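Local coordinates for putative adenosine kinase (Schistosoma mansoni, PDB 3VAS), which probably phosphorylates adenosine to AMP at the expense of ATP, as a ribokinase-family adenosine kinase, at residues I312-F326 and A342-F356. Sequence-based numbering, arbitrary orientation.
With ADN (adenosine), chain C.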
ATOM      1  N   ILE A 312     -12.864 -15.534  -8.470  1.00 73.75           N
ATOM      2  CA  ILE A 312     -11.574 -14.879  -8.289  1.00 66.99           C
ATOM      3  C   ILE A 312     -10.793 -14.746  -9.596  1.00 63.48           C
ATOM      4  O   ILE A 312     -10.432 -15.745 -10.221  1.00 63.33           O
ATOM      5  CB  ILE A 312     -10.716 -15.623  -7.250  1.00 64.28           C
ATOM      6  CG1 ILE A 312     -11.388 -15.574  -5.875  1.00 60.08           C
ATOM      7  CG2 ILE A 312      -9.321 -15.027  -7.185  1.00 64.38           C
ATOM      8  CD1 ILE A 312     -10.684 -16.402  -4.821  1.00 58.24           C
ATOM      9  N   ILE A 313     -10.542 -13.504 -10.004  1.00 59.47           N
ATOM     10  CA  ILE A 313      -9.750 -13.228 -11.198  1.00 58.38           C
ATOM     11  C   ILE A 313      -8.288 -12.969 -10.841  1.00 55.43           C
ATOM     12  O   ILE A 313      -7.393 -13.650 -11.340  1.00 50.03           O
ATOM     13  CB  ILE A 313     -10.302 -12.020 -11.981  1.00 57.79           C
ATOM     14  CG1 ILE A 313     -11.699 -12.332 -12.526  1.00 58.48           C
ATOM     15  CG2 ILE A 313      -9.354 -11.634 -13.112  1.00 57.70           C
ATOM     16  CD1 ILE A 313     -11.733 -13.478 -13.518  1.00 59.35           C
ATOM     17  N   ASP A 314      -8.055 -11.985  -9.977  1.00 53.12           N
ATOM     18  CA  ASP A 314      -6.704 -11.632  -9.542  1.00 54.29           C
ATOM     19  C   ASP A 314      -6.745 -10.844  -8.231  1.00 53.48           C
ATOM     20  O   ASP A 314      -7.198  -9.698  -8.199  1.00 44.72           O
ATOM     21  CB  ASP A 314      -5.978 -10.829 -10.628  1.00 55.21           C
ATOM     22  CG  ASP A 314      -4.510 -10.588 -10.299  1.00 57.81           C
ATOM     23  OD1 ASP A 314      -3.965 -11.305  -9.434  1.00 60.06           O
ATOM     24  OD2 ASP A 314      -3.898  -9.685 -10.913  1.00 57.46           O
ATOM     25  N   THR A 315      -6.264 -11.466  -7.157  1.00 52.42           N
ATOM     26  CA  THR A 315      -6.317 -10.869  -5.822  1.00 50.74           C
ATOM     27  C   THR A 315      -5.179  -9.885  -5.558  1.00 50.09           C
ATOM     28  O   THR A 315      -5.137  -9.247  -4.505  1.00 42.02           O
ATOM     29  CB  THR A 315      -6.301 -11.945  -4.715  1.00 48.60           C
ATOM     30  OG1 THR A 315      -5.078 -12.691  -4.786  1.00 44.19           O
ATOM     31  CG2 THR A 315      -7.486 -12.887  -4.866  1.00 47.79           C
ATOM     32  N   ASN A 316      -4.255  -9.776  -6.507  1.00 50.93           N
ATOM     33  CA  ASN A 316      -3.149  -8.834  -6.392  1.00 53.85           C
ATOM     34  C   ASN A 316      -3.662  -7.402  -6.267  1.00 52.24           C
ATOM     35  O   ASN A 316      -4.387  -6.914  -7.134  1.00 43.39           O
ATOM     36  CB  ASN A 316      -2.208  -8.972  -7.593  1.00 59.43           C
ATOM     37  CG  ASN A 316      -0.987  -8.068  -7.494  1.00 62.85           C
ATOM     38  OD1 ASN A 316      -0.109  -8.280  -6.653  1.00 63.64           O
ATOM     39  ND2 ASN A 316      -0.914  -7.068  -8.372  1.00 63.04           N
ATOM     40  N   GLY A 317      -3.304  -6.743  -5.171  1.00 51.97           N
ATOM     41  CA  GLY A 317      -3.705  -5.367  -4.949  1.00 16.37           C
ATOM     42  C   GLY A 317      -4.940  -5.206  -4.072  1.00 20.97           C
ATOM     43  O   GLY A 317      -5.317  -4.080  -3.738  1.00 23.74           O
ATOM     44  N   ALA A 318      -5.559  -6.326  -3.697  1.00 30.54           N
ATOM     45  CA  ALA A 318      -6.772  -6.317  -2.878  1.00 27.72           C
ATOM     46  C   ALA A 318      -6.588  -5.566  -1.562  1.00 23.69           C
ATOM     47  O   ALA A 318      -7.479  -4.834  -1.127  1.00 24.16           O
ATOM     48  CB  ALA A 318      -7.245  -7.744  -2.612  1.00 27.46           C
ATOM     49  N   GLY A 319      -5.433  -5.756  -0.932  1.00 19.74           N
ATOM     50  CA  GLY A 319      -5.098  -5.047   0.291  1.00 18.60           C
ATOM     51  C   GLY A 319      -5.009  -3.544   0.093  1.00 20.11           C
ATOM     52  O   GLY A 319      -5.430  -2.774   0.959  1.00 20.74           O
ATOM     53  N   ASP A 320      -4.451  -3.128  -1.045  1.00 17.07           N
ATOM     54  CA  ASP A 320      -4.349  -1.713  -1.378  1.00 19.04           C
ATOM     55  C   ASP A 320      -5.740  -1.120  -1.558  1.00 18.40           C
ATOM     56  O   ASP A 320      -6.011   0.000  -1.121  1.00 17.60           O
ATOM     57  CB  ASP A 320      -3.544  -1.504  -2.663  1.00 23.20           C
ATOM     58  CG  ASP A 320      -2.141  -2.087  -2.587  1.00 28.69           C
ATOM     59  OD1 ASP A 320      -1.580  -2.190  -1.472  1.00 32.12           O
ATOM     60  OD2 ASP A 320      -1.595  -2.442  -3.655  1.00 28.97           O
ATOM     61  N   ALA A 321      -6.611  -1.876  -2.221  1.00 15.64           N
ATOM     62  CA  ALA A 321      -7.987  -1.452  -2.453  1.00 19.88           C
ATOM     63  C   ALA A 321      -8.745  -1.386  -1.135  1.00 20.51           C
ATOM     64  O   ALA A 321      -9.502  -0.446  -0.887  1.00 15.74           O
ATOM     65  CB  ALA A 321      -8.681  -2.413  -3.400  1.00 19.14           C
ATOM     66  N   PHE A 322      -8.533  -2.397  -0.297  1.00 15.40           N
ATOM     67  CA  PHE A 322      -9.170  -2.454   1.008  1.00 18.88           C
ATOM     68  C   PHE A 322      -8.904  -1.167   1.778  1.00 20.64           C
ATOM     69  O   PHE A 322      -9.824  -0.565   2.322  1.00 25.08           O
ATOM     70  CB  PHE A 322      -8.672  -3.661   1.808  1.00 18.13           C
ATOM     71  CG  PHE A 322      -9.329  -3.805   3.154  1.00 18.36           C
ATOM     72  CD1 PHE A 322     -10.468  -4.589   3.305  1.00 16.07           C
ATOM     73  CD2 PHE A 322      -8.816  -3.150   4.267  1.00 16.00           C
ATOM     74  CE1 PHE A 322     -11.082  -4.722   4.546  1.00 16.47           C
ATOM     75  CE2 PHE A 322      -9.425  -3.279   5.510  1.00 20.41           C
ATOM     76  CZ  PHE A 322     -10.560  -4.062   5.649  1.00 16.47           C
ATOM     77  N   ALA A 323      -7.641  -0.755   1.818  1.00 18.55           N
ATOM     78  CA  ALA A 323      -7.264   0.469   2.511  1.00 17.84           C
ATOM     79  C   ALA A 323      -7.962   1.691   1.914  1.00 17.50           C
ATOM     80  O   ALA A 323      -8.485   2.530   2.648  1.00 18.40           O
ATOM     81  CB  ALA A 323      -5.737   0.652   2.498  1.00 15.60           C
ATOM     82  N   ALA A 324      -7.965   1.787   0.585  1.00 15.87           N
ATOM     83  CA  ALA A 324      -8.649   2.878  -0.111  1.00 23.12           C
ATOM     84  C   ALA A 324     -10.133   2.936   0.246  1.00 22.82           C
ATOM     85  O   ALA A 324     -10.657   3.994   0.608  1.00 17.48           O
ATOM     86  CB  ALA A 324      -8.483   2.738  -1.618  1.00 16.54           C
ATOM     87  N   GLY A 325     -10.801   1.790   0.137  1.00 19.39           N
ATOM     88  CA  GLY A 325     -12.221   1.697   0.419  1.00 17.68           C
ATOM     89  C   GLY A 325     -12.540   2.107   1.845  1.00 18.56           C
ATOM     90  O   GLY A 325     -13.517   2.818   2.087  1.00 18.98           O
ATOM     91  N   PHE A 326     -11.710   1.679   2.793  1.00 17.65           N
ATOM     92  CA  PHE A 326     -11.924   2.054   4.187  1.00 18.76           C
ATOM     93  C   PHE A 326     -11.759   3.552   4.399  1.00 19.06           C
ATOM     94  O   PHE A 326     -12.639   4.205   4.949  1.00 20.63           O
ATOM     95  CB  PHE A 326     -10.978   1.311   5.140  1.00 16.97           C
ATOM     96  CG  PHE A 326     -11.227   1.634   6.593  1.00 18.41           C
ATOM     97  CD1 PHE A 326     -12.168   0.920   7.322  1.00 18.08           C
ATOM     98  CD2 PHE A 326     -10.550   2.675   7.215  1.00 18.16           C
ATOM     99  CE1 PHE A 326     -12.422   1.230   8.653  1.00 25.69           C
ATOM    100  CE2 PHE A 326     -10.793   2.989   8.542  1.00 23.16           C
ATOM    101  CZ  PHE A 326     -11.734   2.263   9.264  1.00 25.81           C
ATOM    102  N   ALA A 342     -17.300  -0.862   3.094  1.00 19.79           N
ATOM    103  CA  ALA A 342     -16.802  -0.109   1.952  1.00 23.36           C
ATOM    104  C   ALA A 342     -15.418  -0.611   1.556  1.00 23.42           C
ATOM    105  O   ALA A 342     -15.059  -0.611   0.380  1.00 22.67           O
ATOM    106  CB  ALA A 342     -16.764   1.378   2.267  1.00 21.68           C
ATOM    107  N   ALA A 343     -14.649  -1.049   2.548  1.00 23.32           N
ATOM    108  CA  ALA A 343     -13.302  -1.554   2.305  1.00 20.79           C
ATOM    109  C   ALA A 343     -13.355  -2.903   1.593  1.00 19.57           C
ATOM    110  O   ALA A 343     -12.612  -3.141   0.637  1.00 18.74           O
ATOM    111  CB  ALA A 343     -12.531  -1.664   3.617  1.00 16.63           C
ATOM    112  N   VAL A 344     -14.246  -3.775   2.063  1.00 19.77           N
ATOM    113  CA  VAL A 344     -14.462  -5.087   1.453  1.00 18.90           C
ATOM    114  C   VAL A 344     -14.966  -4.932   0.023  1.00 20.31           C
ATOM    115  O   VAL A 344     -14.527  -5.640  -0.879  1.00 24.57           O
ATOM    116  CB  VAL A 344     -15.461  -5.939   2.277  1.00 21.40           C
ATOM    117  CG1 VAL A 344     -15.812  -7.229   1.549  1.00 20.82           C
ATOM    118  CG2 VAL A 344     -14.885  -6.242   3.660  1.00 18.52           C
ATOM    119  N   LYS A 345     -15.878  -3.987  -0.179  1.00 21.02           N
ATOM    120  CA  LYS A 345     -16.388  -3.687  -1.514  1.00 23.62           C
ATOM    121  C   LYS A 345     -15.256  -3.281  -2.463  1.00 24.17           C
ATOM    122  O   LYS A 345     -15.156  -3.792  -3.579  1.00 23.29           O
ATOM    123  CB  LYS A 345     -17.461  -2.592  -1.452  1.00 24.59           C
ATOM    124  CG  LYS A 345     -17.994  -2.154  -2.814  1.00 26.56           C
ATOM    125  CD  LYS A 345     -19.043  -1.052  -2.682  1.00 26.73           C
ATOM    126  CE  LYS A 345     -19.544  -0.597  -4.045  1.00 31.22           C
ATOM    127  NZ  LYS A 345     -20.536   0.514  -3.949  1.00 33.61           N
ATOM    128  N   ALA A 346     -14.399  -2.372  -2.007  1.00 24.97           N
ATOM    129  CA  ALA A 346     -13.254  -1.935  -2.803  1.00 24.29           C
ATOM    130  C   ALA A 346     -12.383  -3.114  -3.209  1.00 24.86           C
ATOM    131  O   ALA A 346     -12.013  -3.254  -4.378  1.00 24.59           O
ATOM    132  CB  ALA A 346     -12.437  -0.920  -2.039  1.00 16.96           C
ATOM    133  N   ALA A 347     -12.069  -3.964  -2.235  1.00 26.87           N
ATOM    134  CA  ALA A 347     -11.200  -5.117  -2.458  1.00 22.32           C
ATOM    135  C   ALA A 347     -11.842  -6.113  -3.411  1.00 23.23           C
ATOM    136  O   ALA A 347     -11.178  -6.655  -4.299  1.00 20.63           O
ATOM    137  CB  ALA A 347     -10.870  -5.785  -1.139  1.00 19.27           C
ATOM    138  N   ALA A 348     -13.139  -6.350  -3.220  1.00 25.38           N
ATOM    139  CA  ALA A 348     -13.903  -7.261  -4.076  1.00 27.05           C
ATOM    140  C   ALA A 348     -13.932  -6.796  -5.535  1.00 26.92           C
ATOM    141  O   ALA A 348     -13.869  -7.609  -6.456  1.00 27.52           O
ATOM    142  CB  ALA A 348     -15.320  -7.430  -3.542  1.00 27.63           C
ATOM    143  N   TYR A 349     -14.034  -5.488  -5.739  1.00 25.73           N
ATOM    144  CA  TYR A 349     -14.001  -4.920  -7.084  1.00 26.10           C
ATOM    145  C   TYR A 349     -12.665  -5.231  -7.764  1.00 28.21           C
ATOM    146  O   TYR A 349     -12.625  -5.637  -8.925  1.00 29.66           O
ATOM    147  CB  TYR A 349     -14.231  -3.409  -7.020  1.00 22.91           C
ATOM    148  CG  TYR A 349     -14.090  -2.691  -8.342  1.00 25.88           C
ATOM    149  CD1 TYR A 349     -15.148  -2.634  -9.248  1.00 26.90           C
ATOM    150  CD2 TYR A 349     -12.903  -2.049  -8.679  1.00 28.07           C
ATOM    151  CE1 TYR A 349     -15.020  -1.964 -10.463  1.00 26.81           C
ATOM    152  CE2 TYR A 349     -12.765  -1.377  -9.890  1.00 27.32           C
ATOM    153  CZ  TYR A 349     -13.824  -1.341 -10.778  1.00 26.08           C
ATOM    154  OH  TYR A 349     -13.677  -0.674 -11.976  1.00 26.08           O
ATOM    155  N   ILE A 350     -11.577  -5.051  -7.025  1.00 25.80           N
ATOM    156  CA  ILE A 350     -10.240  -5.311  -7.543  1.00 27.34           C
ATOM    157  C   ILE A 350      -9.973  -6.807  -7.775  1.00 29.88           C
ATOM    158  O   ILE A 350      -9.360  -7.185  -8.775  1.00 31.16           O
ATOM    159  CB  ILE A 350      -9.167  -4.687  -6.624  1.00 25.71           C
ATOM    160  CG1 ILE A 350      -9.143  -3.166  -6.817  1.00 26.17           C
ATOM    161  CG2 ILE A 350      -7.796  -5.286  -6.892  1.00 25.84           C
ATOM    162  CD1 ILE A 350      -9.041  -2.715  -8.275  1.00 25.40           C
ATOM    163  N   ILE A 351     -10.453  -7.646  -6.860  1.00 28.75           N
ATOM    164  CA  ILE A 351     -10.297  -9.098  -6.958  1.00 28.41           C
ATOM    165  C   ILE A 351     -10.898  -9.644  -8.257  1.00 32.96           C
ATOM    166  O   ILE A 351     -10.384 -10.595  -8.849  1.00 32.66           O
ATOM    167  CB  ILE A 351     -10.929  -9.801  -5.725  1.00 45.99           C
ATOM    168  CG1 ILE A 351     -10.023  -9.636  -4.503  1.00 45.30           C
ATOM    169  CG2 ILE A 351     -11.192 -11.282  -5.985  1.00 44.99           C
ATOM    170  CD1 ILE A 351     -10.620 -10.172  -3.219  1.00 45.18           C
ATOM    171  N   CYS A 352     -11.976  -9.019  -8.714  1.00 34.03           N
ATOM    172  CA  CYS A 352     -12.643  -9.467  -9.930  1.00 34.07           C
ATOM    173  C   CYS A 352     -12.068  -8.815 -11.191  1.00 35.62           C
ATOM    174  O   CYS A 352     -12.650  -8.919 -12.272  1.00 37.55           O
ATOM    175  CB  CYS A 352     -14.148  -9.228  -9.824  1.00 31.89           C
ATOM    176  SG  CYS A 352     -14.969 -10.284  -8.599  1.00 58.33           S
ATOM    177  N   ARG A 353     -10.922  -8.155 -11.050  1.00 34.27           N
ATOM    178  CA  ARG A 353     -10.263  -7.496 -12.179  1.00 35.79           C
ATOM    179  C   ARG A 353      -8.759  -7.806 -12.232  1.00 38.64           C
ATOM    180  O   ARG A 353      -8.134  -8.093 -11.208  1.00 38.31           O
ATOM    181  CB  ARG A 353     -10.499  -5.983 -12.124  1.00 32.75           C
ATOM    182  CG  ARG A 353     -11.967  -5.589 -12.168  1.00 31.49           C
ATOM    183  CD  ARG A 353     -12.161  -4.095 -11.964  1.00 28.75           C
ATOM    184  NE  ARG A 353     -11.571  -3.294 -13.037  1.00 28.66           N
ATOM    185  CZ  ARG A 353     -12.211  -2.951 -14.151  1.00 33.46           C
ATOM    186  NH1 ARG A 353     -13.468  -3.341 -14.342  1.00 31.41           N
ATOM    187  NH2 ARG A 353     -11.597  -2.216 -15.074  1.00 33.32           N
ATOM    188  N   SER A 354      -8.185  -7.741 -13.431  1.00 40.19           N
ATOM    189  CA  SER A 354      -6.779  -8.083 -13.638  1.00 40.72           C
ATOM    190  C   SER A 354      -5.851  -6.915 -13.305  1.00 38.97           C
ATOM    191  O   SER A 354      -5.927  -5.851 -13.925  1.00 40.39           O
ATOM    192  CB  SER A 354      -6.548  -8.540 -15.081  1.00 45.10           C
ATOM    193  OG  SER A 354      -7.467  -9.556 -15.454  1.00 48.97           O
ATOM    194  N   GLY A 355      -4.968  -7.123 -12.333  1.00 35.89           N
ATOM    195  CA  GLY A 355      -4.093  -6.061 -11.857  1.00 35.51           C
ATOM    196  C   GLY A 355      -4.885  -4.986 -11.137  1.00 33.08           C
ATOM    197  O   GLY A 355      -6.088  -5.134 -10.920  1.00 32.41           O
ATOM    198  N   PHE A 356      -4.229  -3.894 -10.759  1.00 31.89           N
ATOM    199  CA  PHE A 356      -4.962  -2.804 -10.130  1.00 29.72           C
ATOM    200  C   PHE A 356      -5.615  -1.931 -11.198  1.00 30.41           C
ATOM    201  O   PHE A 356      -5.155  -0.827 -11.496  1.00 33.06           O
ATOM    202  CB  PHE A 356      -4.069  -1.978  -9.207  1.00 27.35           C
ATOM    203  CG  PHE A 356      -4.831  -1.269  -8.124  1.00 26.85           C
ATOM    204  CD1 PHE A 356      -5.087  -1.899  -6.914  1.00 23.06           C
ATOM    205  CD2 PHE A 356      -5.310   0.022  -8.321  1.00 22.35           C
ATOM    206  CE1 PHE A 356      -5.800  -1.256  -5.913  1.00 22.34           C
ATOM    207  CE2 PHE A 356      -6.020   0.672  -7.327  1.00 21.37           C
ATOM    208  CZ  PHE A 356      -6.268   0.032  -6.120  1.00 23.63           C
TER
HETATM  209  O5' ADN C 401      -0.249  -4.799  -3.463  1.00 27.17           O
HETATM  210  C5' ADN C 401       0.167  -5.127  -4.788  1.00 25.47           C
HETATM  211  C4' ADN C 401       1.022  -4.034  -5.381  1.00 23.30           C
HETATM  212  O4' ADN C 401       2.232  -3.898  -4.620  1.00 17.99           O
HETATM  213  C3' ADN C 401       1.469  -4.232  -6.834  1.00 22.74           C
HETATM  214  O3' ADN C 401       0.749  -3.336  -7.682  1.00 20.24           O
HETATM  215  C2' ADN C 401       2.964  -3.841  -6.830  1.00 23.49           C
HETATM  216  O2' ADN C 401       3.332  -2.914  -7.828  1.00 25.17           O
HETATM  217  C1' ADN C 401       3.167  -3.253  -5.432  1.00 21.13           C
HETATM  218  N9  ADN C 401       4.509  -3.444  -4.881  1.00 17.71           N
HETATM  219  C8  ADN C 401       5.225  -4.552  -4.901  1.00 18.02           C
HETATM  220  N7  ADN C 401       6.516  -4.254  -4.259  1.00 19.53           N
HETATM  221  C5  ADN C 401       6.508  -2.882  -3.866  1.00 15.85           C
HETATM  222  C6  ADN C 401       7.458  -2.087  -3.232  1.00 14.75           C
HETATM  223  N6  ADN C 401       8.728  -2.648  -2.856  1.00 15.22           N
HETATM  224  N1  ADN C 401       7.177  -0.751  -2.973  1.00 15.86           N
HETATM  225  C2  ADN C 401       5.967  -0.211  -3.331  1.00 16.76           C
HETATM  226  N3  ADN C 401       5.030  -0.995  -3.952  1.00 17.32           N
HETATM  227  C4  ADN C 401       5.328  -2.355  -4.219  1.00 16.30           C
HETATM  228  O   HOH W   1      -6.174  -7.464  -9.313  1.00 31.37           O
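Asp314 and Ile351 meet at the active-site signature of the ribokinase (pfkB) fold, where the DTNGAGD sequence passes from loop into the first turn of helix 318-326, which packs against helix 342-351 in a roughly antiparallel sense at 143°, their axes 6.7 Å apart. The site illustrates how a helix end can spend its last carbonyl on a neighbouring loop. Ile351 O accepts two bonds, from Ile313 N at 3.1 Å and, almost straight, from Asp314 N at 2.9 Å; the donors come from opposite faces of the carbonyl plane. The Asp314 side chain repays the other segment: with CG anti to the backbone N (chi1 -173°), its OD2 receives Gly355 N on the anti side of the carboxylate, while OD1 takes a weak bond from Asn316 N. Water 1 can donate to both Asp314 O and Arg353 O, bridging the two loops, though it has more acceptors in reach than protons. Along the helices the side chains are mostly small, which lets the backbones come close. Ala343 CB sits over the centre of the Phe322 ring, a CH-pi contact 3.5 Å from the centroid, and Gly325 brings its CA to 3.6 Å from Ala346 CB, where the missing side chain permits the approach. At the N-terminal end of helix 318-326, Gly317 O and Ala321 N lie at the edge of the Phe356 ring. Within the first turn, Asp320, whose OD2 also bonds Asn86, holds the adenosine: O5' donates to Asp320 OD2 at 2.7 Å.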